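Local coordinates for actin-related protein 8 (Homo sapiens, PDB 4FO0) that binds ATP with low basal ATPase activity, cannot polymerize, and is a proposed core subunit of the chromatin-remodelling INO80 complex, at residues 284-287 against 288-292; 311-314 against 315-318; 565-568 against 569-573. All blocks are in the same frame, centred on the assembly; numbering follows the deposited sequence. Where two conformers were deposited one is given.

Contact 1 of 3, residues 284-287 against 288-292; sequences SRCF and YWLMQ
A Met-aromatic contact joins Phe-287 to Met-291, one turn further along helix 280-293 of the actin fold, whose Ser-284 lies close to the nucleotide cleft. The thioether comes over one face of the phenyl ring: SD of Met-291 stands 3.8 Å from the centroid of the Phe-287 ring, 28° off its normal and offset toward the CE2-CZ rim. CG of Met-291 lies closer to the normal, 4.0 Å from the same centroid and 12° off it, which makes a CH-pi contact beside the sulfur one. Two torsions explain the overlap: Phe-287 holds CG opposite its backbone N (chi1 -169°), and Met-291 bends at chi3, bringing CE back to 3.8 Å from Phe-287 CD2. The ring also meets Leu-350 and Ala-357, while Met-291 touches Phe-348, so the pair faces strand 343-350 and helix 353-359. Replacing Phe-287 with a serine would probably open a gap toward Leu-350 and Ala-357 and leave the Met-291 thioether free to turn, having lost its ring face. The backbone bond from Met-291 N to Phe-287 O, 2.9 Å, is the i to i+4 helix bond that sets their spacing. One residue back, Leu-290 N donates to Cys-286 O at 2.8 Å, and the CD1 branch of Leu-290 lies 4.0 Å from Cys-286 SG.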
loop_
_atom_site.group_PDB
_atom_site.type_symbol
_atom_site.label_atom_id
_atom_site.label_comp_id
_atom_site.label_asym_id
_atom_site.label_seq_id
_atom_site.Cartn_x
_atom_site.Cartn_y
_atom_site.Cartn_z
ATOM N N SER A 284 -6.805 -4.823 8.110
ATOM C CA SER A 284 -6.969 -4.067 9.336
ATOM C C SER A 284 -8.435 -4.072 9.768
ATOM O O SER A 284 -8.734 -4.188 10.939
ATOM C CB SER A 284 -6.470 -2.627 9.168
ATOM O OG SER A 284 -5.053 -2.593 9.143
ATOM N N ARG A 285 -9.348 -3.942 8.817
ATOM C CA ARG A 285 -10.758 -3.833 9.147
ATOM C C ARG A 285 -11.229 -5.207 9.606
ATOM O O ARG A 285 -11.941 -5.344 10.603
ATOM C CB ARG A 285 -11.543 -3.359 7.925
ATOM C CG ARG A 285 -13.050 -3.255 8.127
ATOM C CD ARG A 285 -13.793 -3.485 6.798
ATOM N NE ARG A 285 -13.073 -2.849 5.701
ATOM C CZ ARG A 285 -12.619 -3.454 4.607
ATOM N NH1 ARG A 285 -12.812 -4.753 4.394
ATOM N NH2 ARG A 285 -11.971 -2.731 3.709
ATOM N N CYS A 286 -10.788 -6.227 8.884
ATOM C CA CYS A 286 -11.125 -7.602 9.207
ATOM C C CYS A 286 -10.678 -7.964 10.631
ATOM O O CYS A 286 -11.471 -8.472 11.442
ATOM C CB CYS A 286 -10.487 -8.528 8.174
ATOM S SG CYS A 286 -10.770 -10.282 8.418
ATOM N N PHE A 287 -9.409 -7.695 10.923
ATOM C CA PHE A 287 -8.864 -7.892 12.259
ATOM C C PHE A 287 -9.690 -7.176 13.333
ATOM O O PHE A 287 -9.943 -7.713 14.404
ATOM C CB PHE A 287 -7.416 -7.420 12.319
ATOM C CG PHE A 287 -6.707 -7.835 13.573
ATOM C CD1 PHE A 287 -6.768 -9.155 14.015
ATOM C CD2 PHE A 287 -5.971 -6.922 14.306
ATOM C CE1 PHE A 287 -6.118 -9.553 15.174
ATOM C CE2 PHE A 287 -5.309 -7.310 15.465
ATOM C CZ PHE A 287 -5.382 -8.630 15.900
ATOM N N TYR A 288 -10.109 -5.958 13.042
ATOM C CA TYR A 288 -10.993 -5.257 13.943
ATOM C C TYR A 288 -12.273 -6.045 14.200
ATOM O O TYR A 288 -12.694 -6.230 15.339
ATOM C CB TYR A 288 -11.330 -3.868 13.387
ATOM C CG TYR A 288 -12.347 -3.125 14.222
ATOM C CD1 TYR A 288 -12.142 -2.920 15.588
ATOM C CD2 TYR A 288 -13.510 -2.626 13.650
ATOM C CE1 TYR A 288 -13.080 -2.242 16.365
ATOM C CE2 TYR A 288 -14.443 -1.943 14.409
ATOM C CZ TYR A 288 -14.225 -1.752 15.764
ATOM O OH TYR A 288 -15.162 -1.070 16.497
ATOM N N TRP A 289 -12.903 -6.495 13.128
ATOM C CA TRP A 289 -14.174 -7.225 13.230
ATOM C C TRP A 289 -14.007 -8.513 14.022
ATOM O O TRP A 289 -14.847 -8.862 14.866
ATOM C CB TRP A 289 -14.721 -7.527 11.839
ATOM C CG TRP A 289 -15.783 -8.605 11.749
ATOM C CD1 TRP A 289 -17.074 -8.540 12.202
ATOM C CD2 TRP A 289 -15.645 -9.893 11.136
ATOM N NE1 TRP A 289 -17.740 -9.713 11.920
ATOM C CE2 TRP A 289 -16.878 -10.559 11.265
ATOM C CE3 TRP A 289 -14.588 -10.550 10.493
ATOM C CZ2 TRP A 289 -17.086 -11.853 10.777
ATOM C CZ3 TRP A 289 -14.798 -11.832 10.010
ATOM C CH2 TRP A 289 -16.038 -12.469 10.154
ATOM N N LEU A 290 -12.900 -9.207 13.786
ATOM C CA LEU A 290 -12.620 -10.417 14.547
ATOM C C LEU A 290 -12.433 -10.076 16.023
ATOM O O LEU A 290 -13.014 -10.732 16.893
ATOM C CB LEU A 290 -11.399 -11.143 13.986
ATOM C CG LEU A 290 -11.553 -11.628 12.544
ATOM C CD1 LEU A 290 -10.219 -12.098 11.932
ATOM C CD2 LEU A 290 -12.581 -12.721 12.495
ATOM N N MET A 291 -11.633 -9.047 16.306
ATOM C CA MET A 291 -11.391 -8.628 17.690
ATOM C C MET A 291 -12.662 -8.200 18.423
ATOM O O MET A 291 -12.805 -8.439 19.613
ATOM C CB MET A 291 -10.378 -7.500 17.758
ATOM C CG MET A 291 -8.970 -7.925 17.417
ATOM S SD MET A 291 -7.745 -6.612 17.721
ATOM C CE MET A 291 -8.317 -5.251 16.717
ATOM N N GLN A 292 -13.587 -7.555 17.735
ATOM C CA GLN A 292 -14.838 -7.227 18.393
ATOM C C GLN A 292 -15.493 -8.489 18.935
ATOM O O GLN A 292 -15.920 -8.525 20.088
ATOM C CB GLN A 292 -15.774 -6.526 17.439
ATOM C CG GLN A 292 -15.508 -5.063 17.293
ATOM C CD GLN A 292 -16.481 -4.435 16.323
ATOM O OE1 GLN A 292 -16.433 -4.700 15.118
ATOM N NE2 GLN A 292 -17.392 -3.619 16.842
#

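Contact 2 of 3, residues 311-314 against 315-318; sequences LLQH and LKET. With ATP (adenosine-5'-triphosphate), chain C.
Lys-316 and Glu-317, whose N atoms bond to Leu-312 O and Gln-313 O of the preceding turn, meet the ribose of ATP at a single hydroxyl. NZ of Lys-316 donates to ATP O2' at 2.8 Å and, more weakly, to O3' at 3.2 Å; O2' in turn donates to OE2 of Glu-317 at 2.8 Å. The hydroxyl is therefore both acceptor and donor, and two opposite charges are likely to polarise it and limit its rotation. Gln-313, one turn earlier, lies beside the same ribose. The lysine reaches O2' by a bend at chi3 (68°), whereas the glutamate runs extended beyond CG. In the second shell, Gly-280 O also accepts from Lys-316 NZ. These residues lie on helix 306-319, which lines the nucleotide cleft of the actin fold, consistent with the ribose-binding role of a Lys-Glu pair in actin itself. The backbone bonds set their spacing, that from Lys-316 N to Leu-312 O being 2.9 Å and almost straight at the hydrogen (176°). Farther out, Leu-311 CG packs on Leu-315 CD1 at 4.2 Å, next to Ile-336 and Phe-334 of strand 330-336. On the solvent side, His-314 O accepts from both N and OG1 of Thr-318; OG1, 3.1 Å away and above the carbonyl plane, also lies over one face of the His-314 ring, 3.4 Å from CE1.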
loop_
_atom_site.group_PDB
_atom_site.type_symbol
_atom_site.label_atom_id
_atom_site.label_comp_id
_atom_site.label_asym_id
_atom_site.label_seq_id
_atom_site.Cartn_x
_atom_site.Cartn_y
_atom_site.Cartn_z
ATOM N N LEU A 311 -4.968 3.422 14.936
ATOM C CA LEU A 311 -4.883 2.417 15.988
ATOM C C LEU A 311 -5.047 1.002 15.434
ATOM O O LEU A 311 -4.236 0.115 15.713
ATOM C CB LEU A 311 -5.952 2.675 17.039
ATOM C CG LEU A 311 -5.970 1.658 18.178
ATOM C CD1 LEU A 311 -4.686 1.739 18.985
ATOM C CD2 LEU A 311 -7.185 1.877 19.054
ATOM N N LEU A 312 -6.100 0.796 14.646
ATOM C CA LEU A 312 -6.353 -0.500 14.032
ATOM C C LEU A 312 -5.185 -0.930 13.147
ATOM O O LEU A 312 -4.692 -2.055 13.282
ATOM C CB LEU A 312 -7.678 -0.488 13.269
ATOM C CG LEU A 312 -8.866 -0.178 14.202
ATOM C CD1 LEU A 312 -10.205 -0.079 13.461
ATOM C CD2 LEU A 312 -8.942 -1.193 15.345
ATOM N N GLN A 313 -4.708 -0.037 12.276
ATOM C CA GLN A 313 -3.528 -0.373 11.488
ATOM C C GLN A 313 -2.427 -0.829 12.422
ATOM O O GLN A 313 -1.758 -1.834 12.170
ATOM C CB GLN A 313 -3.026 0.799 10.646
ATOM C CG GLN A 313 -3.969 1.232 9.570
ATOM C CD GLN A 313 -3.515 0.814 8.191
ATOM O OE1 GLN A 313 -4.073 -0.118 7.592
ATOM N NE2 GLN A 313 -2.508 1.513 7.664
ATOM N N HIS A 314 -2.249 -0.095 13.517
ATOM C CA HIS A 314 -1.121 -0.360 14.394
ATOM C C HIS A 314 -1.262 -1.714 15.074
ATOM O O HIS A 314 -0.305 -2.486 15.140
ATOM C CB HIS A 314 -0.957 0.746 15.432
ATOM C CG HIS A 314 0.047 0.415 16.491
ATOM N ND1 HIS A 314 1.396 0.308 16.229
ATOM C CD2 HIS A 314 -0.109 0.133 17.807
ATOM C CE1 HIS A 314 2.032 -0.014 17.343
ATOM N NE2 HIS A 314 1.143 -0.134 18.312
ATOM N N LEU A 315 -2.468 -1.991 15.566
ATOM C CA LEU A 315 -2.767 -3.262 16.207
ATOM C C LEU A 315 -2.512 -4.439 15.274
ATOM O O LEU A 315 -1.853 -5.409 15.650
ATOM C CB LEU A 315 -4.210 -3.277 16.718
ATOM C CG LEU A 315 -4.428 -2.322 17.905
ATOM C CD1 LEU A 315 -5.803 -2.478 18.511
ATOM C CD2 LEU A 315 -3.356 -2.521 18.965
ATOM N N LYS A 316 -3.027 -4.353 14.053
ATOM C CA LYS A 316 -2.718 -5.360 13.056
ATOM C C LYS A 316 -1.205 -5.574 12.922
ATOM O O LYS A 316 -0.736 -6.711 12.868
ATOM C CB LYS A 316 -3.280 -4.977 11.691
ATOM C CG LYS A 316 -2.718 -5.848 10.574
ATOM C CD LYS A 316 -3.018 -5.309 9.199
ATOM C CE LYS A 316 -2.277 -4.019 8.936
ATOM N NZ LYS A 316 -2.534 -3.553 7.549
ATOM N N GLU A 317 -0.440 -4.492 12.856
ATOM C CA GLU A 317 0.986 -4.638 12.578
ATOM C C GLU A 317 1.734 -5.223 13.745
ATOM O O GLU A 317 2.818 -5.796 13.580
ATOM C CB GLU A 317 1.604 -3.319 12.204
ATOM C CG GLU A 317 1.045 -2.746 10.945
ATOM C CD GLU A 317 1.229 -1.253 10.886
ATOM O OE1 GLU A 317 1.683 -0.673 11.903
ATOM O OE2 GLU A 317 0.909 -0.666 9.830
ATOM N N THR A 318 1.133 -5.100 14.920
ATOM C CA THR A 318 1.737 -5.603 16.150
ATOM C C THR A 318 1.378 -7.060 16.429
ATOM O O THR A 318 2.230 -7.856 16.820
ATOM C CB THR A 318 1.327 -4.731 17.334
ATOM O OG1 THR A 318 1.867 -3.424 17.137
ATOM C CG2 THR A 318 1.853 -5.285 18.618
HETATM P PG ATP C . -1.216 1.145 -2.278
HETATM O O1G ATP C . 0.042 0.494 -2.784
HETATM O O2G ATP C . -1.637 2.394 -3.013
HETATM O O3G ATP C . -2.369 0.203 -2.000
HETATM P PB ATP C . 0.603 2.244 -0.297
HETATM O O1B ATP C . 0.236 3.438 0.542
HETATM O O2B ATP C . 1.692 2.275 -1.360
HETATM O O3B ATP C . -0.806 1.680 -0.826
HETATM P PA ATP C . 2.282 0.700 1.419
HETATM O O1A ATP C . 2.712 1.938 2.163
HETATM O O2A ATP C . 3.216 -0.035 0.492
HETATM O O3A ATP C . 0.889 1.022 0.704
HETATM O "O5'" ATP C . 1.769 -0.341 2.515
HETATM C "C5'" ATP C . 0.853 0.135 3.487
HETATM C "C4'" ATP C . 0.296 -1.052 4.233
HETATM O "O4'" ATP C . 1.391 -1.741 4.819
HETATM C "C3'" ATP C . -0.629 -0.656 5.372
HETATM O "O3'" ATP C . -1.837 -1.421 5.298
HETATM C "C2'" ATP C . 0.144 -1.017 6.616
HETATM O "O2'" ATP C . -0.691 -1.421 7.691
HETATM C "C1'" ATP C . 0.968 -2.171 6.106
HETATM N N9 ATP C . 2.076 -2.472 7.025
HETATM C C8 ATP C . 3.114 -1.671 7.305
HETATM N N7 ATP C . 3.941 -2.259 8.203
HETATM C C5 ATP C . 3.424 -3.457 8.501
HETATM C C6 ATP C . 3.794 -4.573 9.385
HETATM N N6 ATP C . 4.926 -4.496 10.130
HETATM N N1 ATP C . 2.968 -5.653 9.411
HETATM C C2 ATP C . 1.845 -5.724 8.671
HETATM N N3 ATP C . 1.446 -4.730 7.849
HETATM C C4 ATP C . 2.185 -3.597 7.724
#

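Contact 3 of 3, residues 565-568 against 569-573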
loop_
_atom_site.group_PDB
_atom_site.type_symbol
_atom_site.label_atom_id
_atom_site.label_comp_id
_atom_site.label_asym_id
_atom_site.label_seq_id
_atom_site.Cartn_x
_atom_site.Cartn_y
_atom_site.Cartn_z
ATOM N N ASP A 565 22.230 3.846 -17.922
ATOM C CA ASP A 565 22.731 4.408 -19.155
ATOM C C ASP A 565 21.610 4.576 -20.179
ATOM O O ASP A 565 21.515 5.609 -20.847
ATOM C CB ASP A 565 23.827 3.491 -19.703
ATOM C CG ASP A 565 24.620 4.131 -20.822
ATOM O OD1 ASP A 565 25.038 5.302 -20.662
ATOM O OD2 ASP A 565 24.822 3.457 -21.862
ATOM N N THR A 566 20.767 3.554 -20.299
ATOM C CA THR A 566 19.607 3.592 -21.193
ATOM C C THR A 566 18.623 4.703 -20.835
ATOM O O THR A 566 17.763 5.079 -21.640
ATOM C CB THR A 566 18.848 2.275 -21.126
ATOM O OG1 THR A 566 18.661 1.923 -19.747
ATOM C CG2 THR A 566 19.641 1.173 -21.820
ATOM N N THR A 567 18.755 5.226 -19.621
ATOM C CA THR A 567 17.855 6.256 -19.124
ATOM C C THR A 567 18.048 7.630 -19.784
ATOM O O THR A 567 17.116 8.424 -19.857
ATOM C CB THR A 567 17.953 6.369 -17.587
ATOM O OG1 THR A 567 17.532 5.133 -16.997
ATOM C CG2 THR A 567 17.073 7.490 -17.063
ATOM N N GLN A 568 19.248 7.910 -20.275
ATOM C CA GLN A 568 19.511 9.191 -20.913
ATOM C C GLN A 568 18.489 9.485 -22.006
ATOM O O GLN A 568 18.107 10.636 -22.224
ATOM C CB GLN A 568 20.921 9.211 -21.486
ATOM C CG GLN A 568 21.976 8.854 -20.456
ATOM C CD GLN A 568 23.384 8.861 -21.026
ATOM O OE1 GLN A 568 23.682 9.583 -21.980
ATOM N NE2 GLN A 568 24.257 8.049 -20.441
ATOM N N GLU A 569 18.026 8.437 -22.671
ATOM C CA GLU A 569 17.104 8.594 -23.787
ATOM C C GLU A 569 15.626 8.618 -23.382
ATOM O O GLU A 569 14.751 8.744 -24.235
ATOM C CB GLU A 569 17.334 7.480 -24.805
ATOM C CG GLU A 569 18.748 7.425 -25.360
ATOM C CD GLU A 569 19.468 6.132 -24.992
ATOM O OE1 GLU A 569 20.103 6.081 -23.910
ATOM O OE2 GLU A 569 19.395 5.163 -25.784
ATOM N N LEU A 570 15.338 8.497 -22.090
ATOM C CA LEU A 570 13.949 8.435 -21.647
ATOM C C LEU A 570 13.370 9.797 -21.293
ATOM O O LEU A 570 12.172 10.005 -21.424
ATOM C CB LEU A 570 13.791 7.476 -20.465
ATOM C CG LEU A 570 14.183 6.014 -20.715
ATOM C CD1 LEU A 570 13.993 5.159 -19.462
ATOM C CD2 LEU A 570 13.406 5.431 -21.880
ATOM N N TRP A 571 14.221 10.726 -20.864
ATOM C CA TRP A 571 13.753 12.031 -20.385
ATOM C C TRP A 571 12.836 12.749 -21.358
ATOM O O TRP A 571 13.129 12.861 -22.545
ATOM C CB TRP A 571 14.924 12.941 -20.006
ATOM C CG TRP A 571 15.766 12.361 -18.930
ATOM C CD1 TRP A 571 16.985 11.781 -19.073
ATOM C CD2 TRP A 571 15.435 12.267 -17.539
ATOM N NE1 TRP A 571 17.449 11.344 -17.853
ATOM C CE2 TRP A 571 16.516 11.631 -16.894
ATOM C CE3 TRP A 571 14.335 12.659 -16.777
ATOM C CZ2 TRP A 571 16.526 11.375 -15.524
ATOM C CZ3 TRP A 571 14.349 12.411 -15.416
ATOM C CH2 TRP A 571 15.433 11.772 -14.805
ATOM N N ILE A 572 11.717 13.231 -20.841
ATOM C CA ILE A 572 10.852 14.100 -21.609
ATOM C C ILE A 572 10.962 15.470 -20.992
ATOM O O ILE A 572 10.773 15.622 -19.787
ATOM C CB ILE A 572 9.396 13.643 -21.555
ATOM C CG1 ILE A 572 9.248 12.258 -22.192
ATOM C CG2 ILE A 572 8.504 14.656 -22.247
ATOM C CD1 ILE A 572 7.850 11.684 -22.082
ATOM N N TYR A 573 11.272 16.466 -21.816
ATOM C CA TYR A 573 11.539 17.808 -21.316
ATOM C C TYR A 573 10.372 18.742 -21.525
ATOM O O TYR A 573 9.513 18.504 -22.375
ATOM C CB TYR A 573 12.826 18.371 -21.936
ATOM C CG TYR A 573 14.054 17.601 -21.498
ATOM C CD1 TYR A 573 14.686 17.900 -20.290
ATOM C CD2 TYR A 573 14.557 16.543 -22.264
ATOM C CE1 TYR A 573 15.805 17.182 -19.859
ATOM C CE2 TYR A 573 15.677 15.817 -21.843
ATOM C CZ TYR A 573 16.297 16.146 -20.639
ATOM O OH TYR A 573 17.401 15.446 -20.202
#
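Leu-570 N donates to Thr-567 O at 2.9 Å, and Gln-568 and Glu-569 between them take the backbone angles of a type I beta turn. The bond is straight at the hydrogen (166°), but its donor stands well above the carbonyl plane. Just past the turn, Trp-571 folds its indole back toward Thr-567, its CG set opposite its own carbonyl carbon. CG2 of Thr-567 approaches the pyrrole side obliquely, 4.0 Å from Trp-571 NE1, while CD1 of the indole points its edge to Gln-568 O at 3.5 Å, near the ring plane. Elsewhere the indole packs on Val-231 and Ile-202 and makes a cation-pi contact with Arg-200; Thr-567 OG1 bonds to Leu-561 O. The turn thus delivers the chain from helix 553-563 into strand 572-573, which pairs antiparallel with strand 229-234. On the exposed side, the carboxylate of Glu-569 turns back over the first residues, OE1 being 3.4 Å from Asp-565 O and 3.4 Å from Thr-566 O. Since all three are acceptors, that approach is probably mildly unfavourable unless screened; the specific polar link here is the Leu-570 to Thr-567 backbone bond, beside apolar packing by Thr-567, Leu-570 and Trp-571.

In the fold
Contacts 1 and 2 come in series on consecutive helices, 280-293 and 306-319, with centres about 10 Å apart, and they touch: Tyr-288 packs on Leu-312, and Phe-287 reaches Lys-316. Together they form one helix-helix wall on the ribose side of the ATP cleft, contact 2 supplying two residues that bind the ribose and contact 1 the packing behind them. Contact 3 follows much later in the chain, on the opposite side of its centre, with its nearest atoms about 31 Å from contact 2. It is the turn leading into strand 572-573, which pairs antiparallel with strand 229-234, near the C-terminus and away from the ATP-binding residues.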